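PDB 5FLW: Exo-beta-1,3-galactanase, which probably hydrolyses beta-1,3-galactans from the chain end, releasing galactose, as a glycoside hydrolase of family 43. Local coordinates for residues His11-Ile23 with Glu37-Tyr51. Residues are numbered along the deposited sequence; the frame is centred on the assembly and turned at random. Where two conformers were deposited one is given.
Sequences HDTSGDVAQLHGI and ENKVNGNLFQGVCCY
Y51 OH has two polar partners. It accepts a nearly straight hydrogen bond (168°) from the backbone N of Q19, with N and OH 2.9 Å apart. It also bonds a water at 2.6 Å from OH. The water lies within hydrogen-bonding distance of D12 OD2 and V17 O, and so ties the phenol to the loop. The Y51 ring is fixed as well. A18 CB lies over one face in a CH-pi contact, 4.2 Å from the ring centroid. L20 CD2 touches Y51 CD1 at 3.6 Å, and D12 OD2 stands at the ring edge, near its plane. D12 OD1 meanwhile accepts from the backbone N of S14 and of D16, which arrive from opposite faces of the carboxylate; the bond to S14 makes an Asx turn. A phenylalanine at Y51 would probably keep the ring packing but leave Q19 N and the water without their hydroxyl partner.

The Q19 side chain lies alongside Y51, pointing the same way. It bends at CG (chi2 -63°), which brings OE1 2.9 Å from K39 N. This donor sits above the carbonyl plane, not on a lone pair. V40 CG1 packs on Q19 NE2, and Q19 CG rests on N38 OD1. Next in line, E37 N donates straight to H21 O at 2.9 Å, in the carbonyl plane. E37 O lies at the edge of the imidazole, near CD2, while H21 NE2 bonds to G274 O. E37 OE1 forms a salt bridge with K39 NZ, and OE2 accepts from R83 N.

The contact seats the loop leading into strand 24-28 against one end of strand 31-37 and the side chains of strand 48-53. These strands belong to one four-stranded antiparallel blade of the five-bladed beta-propeller characteristic of family 43.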
loop_
_atom_site.group_PDB
_atom_site.type_symbol
_atom_site.label_atom_id
_atom_site.label_comp_id
_atom_site.label_asym_id
_atom_site.label_seq_id
_atom_site.Cartn_x
_atom_site.Cartn_y
_atom_site.Cartn_z
ATOM N N HIS A 11 -5.096 5.084 -17.263
ATOM C CA HIS A 11 -4.147 5.684 -18.190
ATOM C C HIS A 11 -3.723 7.045 -17.650
ATOM O O HIS A 11 -4.450 7.678 -16.876
ATOM C CB HIS A 11 -4.745 5.847 -19.620
ATOM C CG HIS A 11 -5.065 4.528 -20.257
ATOM N ND1 HIS A 11 -6.194 3.807 -19.929
ATOM C CD2 HIS A 11 -4.358 3.752 -21.125
ATOM C CE1 HIS A 11 -6.190 2.660 -20.588
ATOM N NE2 HIS A 11 -5.090 2.603 -21.326
ATOM N N ASP A 12 -2.501 7.439 -17.991
ATOM C CA ASP A 12 -2.048 8.772 -17.631
ATOM C C ASP A 12 -2.338 9.771 -18.760
ATOM O O ASP A 12 -2.792 9.408 -19.854
ATOM C CB ASP A 12 -0.587 8.742 -17.167
ATOM C CG ASP A 12 0.416 8.375 -18.271
ATOM O OD1 ASP A 12 0.181 8.675 -19.459
ATOM O OD2 ASP A 12 1.488 7.812 -17.904
ATOM N N THR A 13 -2.067 11.046 -18.487
ATOM C CA THR A 13 -2.374 12.101 -19.452
ATOM C C THR A 13 -1.427 12.108 -20.654
ATOM O O THR A 13 -1.634 12.905 -21.577
ATOM C CB THR A 13 -2.393 13.464 -18.765
ATOM O OG1 THR A 13 -1.111 13.696 -18.166
ATOM C CG2 THR A 13 -3.481 13.497 -17.669
ATOM N N SER A 14 -0.390 11.269 -20.651
ATOM C CA SER A 14 0.489 11.079 -21.796
ATOM C C SER A 14 0.003 9.967 -22.725
ATOM O O SER A 14 0.638 9.729 -23.759
ATOM C CB SER A 14 1.899 10.723 -21.322
ATOM O OG SER A 14 2.426 11.662 -20.399
ATOM N N GLY A 15 -1.093 9.280 -22.389
ATOM C CA GLY A 15 -1.568 8.183 -23.213
ATOM C C GLY A 15 -1.018 6.800 -22.872
ATOM O O GLY A 15 -1.323 5.837 -23.585
ATOM N N ASP A 16 -0.159 6.672 -21.870
ATOM C CA ASP A 16 0.334 5.365 -21.437
ATOM C C ASP A 16 -0.568 4.743 -20.365
ATOM O O ASP A 16 -1.219 5.453 -19.582
ATOM C CB ASP A 16 1.737 5.555 -20.882
ATOM C CG ASP A 16 2.735 5.978 -21.953
ATOM O OD1 ASP A 16 2.774 5.422 -23.069
ATOM O OD2 ASP A 16 3.423 6.988 -21.717
ATOM N N VAL A 17 -0.602 3.401 -20.326
ATOM C CA VAL A 17 -1.168 2.756 -19.151
ATOM C C VAL A 17 -0.494 3.304 -17.882
ATOM O O VAL A 17 0.739 3.349 -17.805
ATOM C CB VAL A 17 -1.013 1.229 -19.279
ATOM C CG1 VAL A 17 -1.387 0.532 -17.957
ATOM C CG2 VAL A 17 -1.856 0.715 -20.456
ATOM N N ALA A 18 -1.296 3.709 -16.878
ATOM C CA ALA A 18 -0.739 4.165 -15.595
ATOM C C ALA A 18 -0.418 2.934 -14.744
ATOM O O ALA A 18 -1.306 2.119 -14.463
ATOM C CB ALA A 18 -1.708 5.091 -14.840
ATOM N N GLN A 19 0.851 2.791 -14.344
ATOM C CA GLN A 19 1.322 1.640 -13.568
ATOM C C GLN A 19 0.941 1.809 -12.084
ATOM O O GLN A 19 1.776 1.904 -11.172
ATOM C CB GLN A 19 2.822 1.443 -13.791
ATOM C CG GLN A 19 3.253 1.061 -15.244
ATOM C CD GLN A 19 2.692 -0.280 -15.719
ATOM O OE1 GLN A 19 2.814 -1.295 -15.048
ATOM N NE2 GLN A 19 2.048 -0.273 -16.893
ATOM N N LEU A 20 -0.367 1.850 -11.849
ATOM C CA LEU A 20 -0.900 2.061 -10.501
ATOM C C LEU A 20 -1.098 0.706 -9.803
ATOM O O LEU A 20 -2.215 0.324 -9.426
ATOM C CB LEU A 20 -2.194 2.885 -10.546
ATOM C CG LEU A 20 -1.992 4.333 -11.007
ATOM C CD1 LEU A 20 -3.304 4.964 -11.445
ATOM C CD2 LEU A 20 -1.274 5.211 -9.947
ATOM N N HIS A 21 0.022 -0.014 -9.629
ATOM C CA HIS A 21 0.027 -1.372 -9.092
ATOM C C HIS A 21 0.749 -1.386 -7.750
ATOM O O HIS A 21 1.882 -0.886 -7.638
ATOM C CB HIS A 21 0.754 -2.336 -10.021
ATOM C CG HIS A 21 0.356 -2.219 -11.455
ATOM N ND1 HIS A 21 -0.935 -2.464 -11.891
ATOM C CD2 HIS A 21 1.092 -1.937 -12.560
ATOM C CE1 HIS A 21 -0.980 -2.288 -13.201
ATOM N NE2 HIS A 21 0.241 -1.989 -13.636
ATOM N N GLY A 22 0.097 -1.968 -6.743
ATOM C CA GLY A 22 0.658 -2.020 -5.399
ATOM C C GLY A 22 0.981 -0.656 -4.824
ATOM O O GLY A 22 1.980 -0.517 -4.120
ATOM N N ILE A 23 0.122 0.360 -5.071
ATOM C CA ILE A 23 0.551 1.751 -4.877
ATOM C C ILE A 23 0.625 2.157 -3.405
ATOM O O ILE A 23 -0.107 1.657 -2.528
ATOM C CB ILE A 23 -0.288 2.784 -5.668
ATOM C CG1 ILE A 23 -1.714 2.899 -5.113
ATOM C CG2 ILE A 23 -0.246 2.482 -7.130
ATOM C CD1 ILE A 23 -2.554 3.962 -5.809
ATOM N N GLU A 37 4.276 0.125 -8.821
ATOM C CA GLU A 37 5.215 -0.804 -9.456
ATOM C C GLU A 37 5.142 -0.667 -10.974
ATOM O O GLU A 37 4.083 -0.866 -11.561
ATOM C CB GLU A 37 4.861 -2.236 -9.058
ATOM C CG GLU A 37 4.856 -2.484 -7.553
ATOM C CD GLU A 37 4.253 -3.828 -7.148
ATOM O OE1 GLU A 37 4.005 -4.694 -8.015
ATOM O OE2 GLU A 37 3.954 -4.004 -5.941
ATOM N N ASN A 38 6.271 -0.373 -11.629
ATOM C CA ASN A 38 6.323 -0.452 -13.088
ATOM C C ASN A 38 6.389 -1.931 -13.481
ATOM O O ASN A 38 7.382 -2.611 -13.179
ATOM C CB ASN A 38 7.568 0.264 -13.593
ATOM C CG ASN A 38 7.638 0.307 -15.114
ATOM O OD1 ASN A 38 6.630 0.114 -15.782
ATOM N ND2 ASN A 38 8.835 0.571 -15.667
ATOM N N LYS A 39 5.344 -2.445 -14.153
ATOM C CA LYS A 39 5.290 -3.867 -14.485
ATOM C C LYS A 39 5.105 -4.123 -15.983
ATOM O O LYS A 39 4.614 -5.195 -16.367
ATOM C CB LYS A 39 4.248 -4.628 -13.644
ATOM C CG LYS A 39 4.268 -4.266 -12.170
ATOM C CD LYS A 39 3.410 -5.191 -11.281
ATOM C CE LYS A 39 4.166 -6.465 -10.909
ATOM N NZ LYS A 39 5.360 -6.149 -10.051
ATOM N N VAL A 40 5.522 -3.170 -16.834
ATOM C CA VAL A 40 5.254 -3.271 -18.274
ATOM C C VAL A 40 5.835 -4.541 -18.873
ATOM O O VAL A 40 5.281 -5.093 -19.832
ATOM C CB VAL A 40 5.737 -2.031 -19.052
ATOM C CG1 VAL A 40 4.851 -0.832 -18.784
ATOM C CG2 VAL A 40 7.205 -1.743 -18.745
ATOM N N ASN A 41 6.949 -5.022 -18.334
ATOM C CA ASN A 41 7.614 -6.203 -18.852
ATOM C C ASN A 41 7.676 -7.342 -17.831
ATOM O O ASN A 41 8.622 -8.136 -17.846
ATOM C CB ASN A 41 8.994 -5.833 -19.399
ATOM C CG ASN A 41 8.907 -4.927 -20.654
ATOM O OD1 ASN A 41 8.243 -5.275 -21.642
ATOM N ND2 ASN A 41 9.546 -3.752 -20.601
ATOM N N GLY A 42 6.677 -7.441 -16.934
ATOM C CA GLY A 42 6.567 -8.614 -16.074
ATOM C C GLY A 42 6.889 -8.346 -14.609
ATOM O O GLY A 42 6.764 -7.209 -14.143
ATOM N N ASN A 43 7.329 -9.379 -13.874
ATOM C CA ASN A 43 7.386 -9.350 -12.414
ATOM C C ASN A 43 8.701 -8.842 -11.817
ATOM O O ASN A 43 8.758 -8.655 -10.592
ATOM C CB ASN A 43 7.115 -10.757 -11.831
ATOM C CG ASN A 43 8.289 -11.718 -12.038
ATOM O OD1 ASN A 43 8.887 -11.740 -13.111
ATOM N ND2 ASN A 43 8.607 -12.526 -11.029
ATOM N N LEU A 44 9.759 -8.650 -12.615
ATOM C CA LEU A 44 11.027 -8.209 -12.035
ATOM C C LEU A 44 11.046 -6.679 -11.876
ATOM O O LEU A 44 10.258 -5.944 -12.482
ATOM C CB LEU A 44 12.220 -8.707 -12.862
ATOM C CG LEU A 44 12.286 -10.229 -13.016
ATOM C CD1 LEU A 44 13.413 -10.687 -13.983
ATOM C CD2 LEU A 44 12.397 -10.934 -11.655
ATOM N N PHE A 45 11.978 -6.197 -11.058
ATOM C CA PHE A 45 11.997 -4.775 -10.751
ATOM C C PHE A 45 12.326 -3.937 -11.987
ATOM O O PHE A 45 13.380 -4.128 -12.616
ATOM C CB PHE A 45 12.979 -4.470 -9.631
ATOM C CG PHE A 45 12.893 -3.051 -9.169
ATOM C CD1 PHE A 45 11.701 -2.570 -8.632
ATOM C CD2 PHE A 45 13.998 -2.191 -9.265
ATOM C CE1 PHE A 45 11.617 -1.234 -8.198
ATOM C CE2 PHE A 45 13.911 -0.853 -8.847
ATOM C CZ PHE A 45 12.736 -0.378 -8.303
ATOM N N GLN A 46 11.426 -2.979 -12.318
ATOM C CA GLN A 46 11.581 -2.084 -13.459
ATOM C C GLN A 46 11.438 -0.624 -13.034
ATOM O O GLN A 46 11.191 0.255 -13.876
ATOM C CB GLN A 46 10.619 -2.428 -14.602
ATOM C CG GLN A 46 10.774 -3.858 -15.087
ATOM C CD GLN A 46 9.487 -4.415 -15.659
ATOM O OE1 GLN A 46 8.970 -3.917 -16.674
ATOM N NE2 GLN A 46 8.937 -5.435 -14.994
ATOM N N GLY A 47 11.567 -0.345 -11.739
ATOM C CA GLY A 47 11.443 1.014 -11.247
ATOM C C GLY A 47 10.108 1.269 -10.557
ATOM O O GLY A 47 9.160 0.466 -10.618
ATOM N N VAL A 48 10.067 2.419 -9.879
ATOM C CA VAL A 48 8.872 2.929 -9.226
ATOM C C VAL A 48 8.388 4.131 -10.033
ATOM O O VAL A 48 9.144 5.089 -10.253
ATOM C CB VAL A 48 9.138 3.314 -7.764
ATOM C CG1 VAL A 48 7.879 3.945 -7.146
ATOM C CG2 VAL A 48 9.565 2.067 -6.966
ATOM N N CYS A 49 7.126 4.065 -10.462
ATOM C CA CYS A 49 6.468 5.128 -11.217
ATOM C C CYS A 49 5.717 6.062 -10.276
ATOM O O CYS A 49 5.013 5.605 -9.371
ATOM C CB CYS A 49 5.454 4.504 -12.182
ATOM S SG CYS A 49 6.244 3.543 -13.490
ATOM N N CYS A 50 5.799 7.368 -10.555
ATOM C CA CYS A 50 5.086 8.380 -9.785
ATOM C C CYS A 50 4.024 9.048 -10.656
ATOM O O CYS A 50 4.309 9.423 -11.803
ATOM C CB CYS A 50 6.055 9.443 -9.245
ATOM S SG CYS A 50 5.284 10.781 -8.335
ATOM N N TYR A 51 2.802 9.195 -10.108
ATOM C CA TYR A 51 1.725 9.944 -10.753
ATOM C C TYR A 51 1.090 10.899 -9.748
ATOM O O TYR A 51 1.067 10.623 -8.545
ATOM C CB TYR A 51 0.603 9.024 -11.272
ATOM C CG TYR A 51 1.113 7.940 -12.187
ATOM C CD1 TYR A 51 1.561 6.719 -11.665
ATOM C CD2 TYR A 51 1.197 8.143 -13.574
ATOM C CE1 TYR A 51 2.084 5.730 -12.487
ATOM C CE2 TYR A 51 1.730 7.161 -14.403
ATOM C CZ TYR A 51 2.150 5.958 -13.846
ATOM O OH TYR A 51 2.655 4.990 -14.684
HETATM O O HOH W 1 2.654 5.435 -17.262
#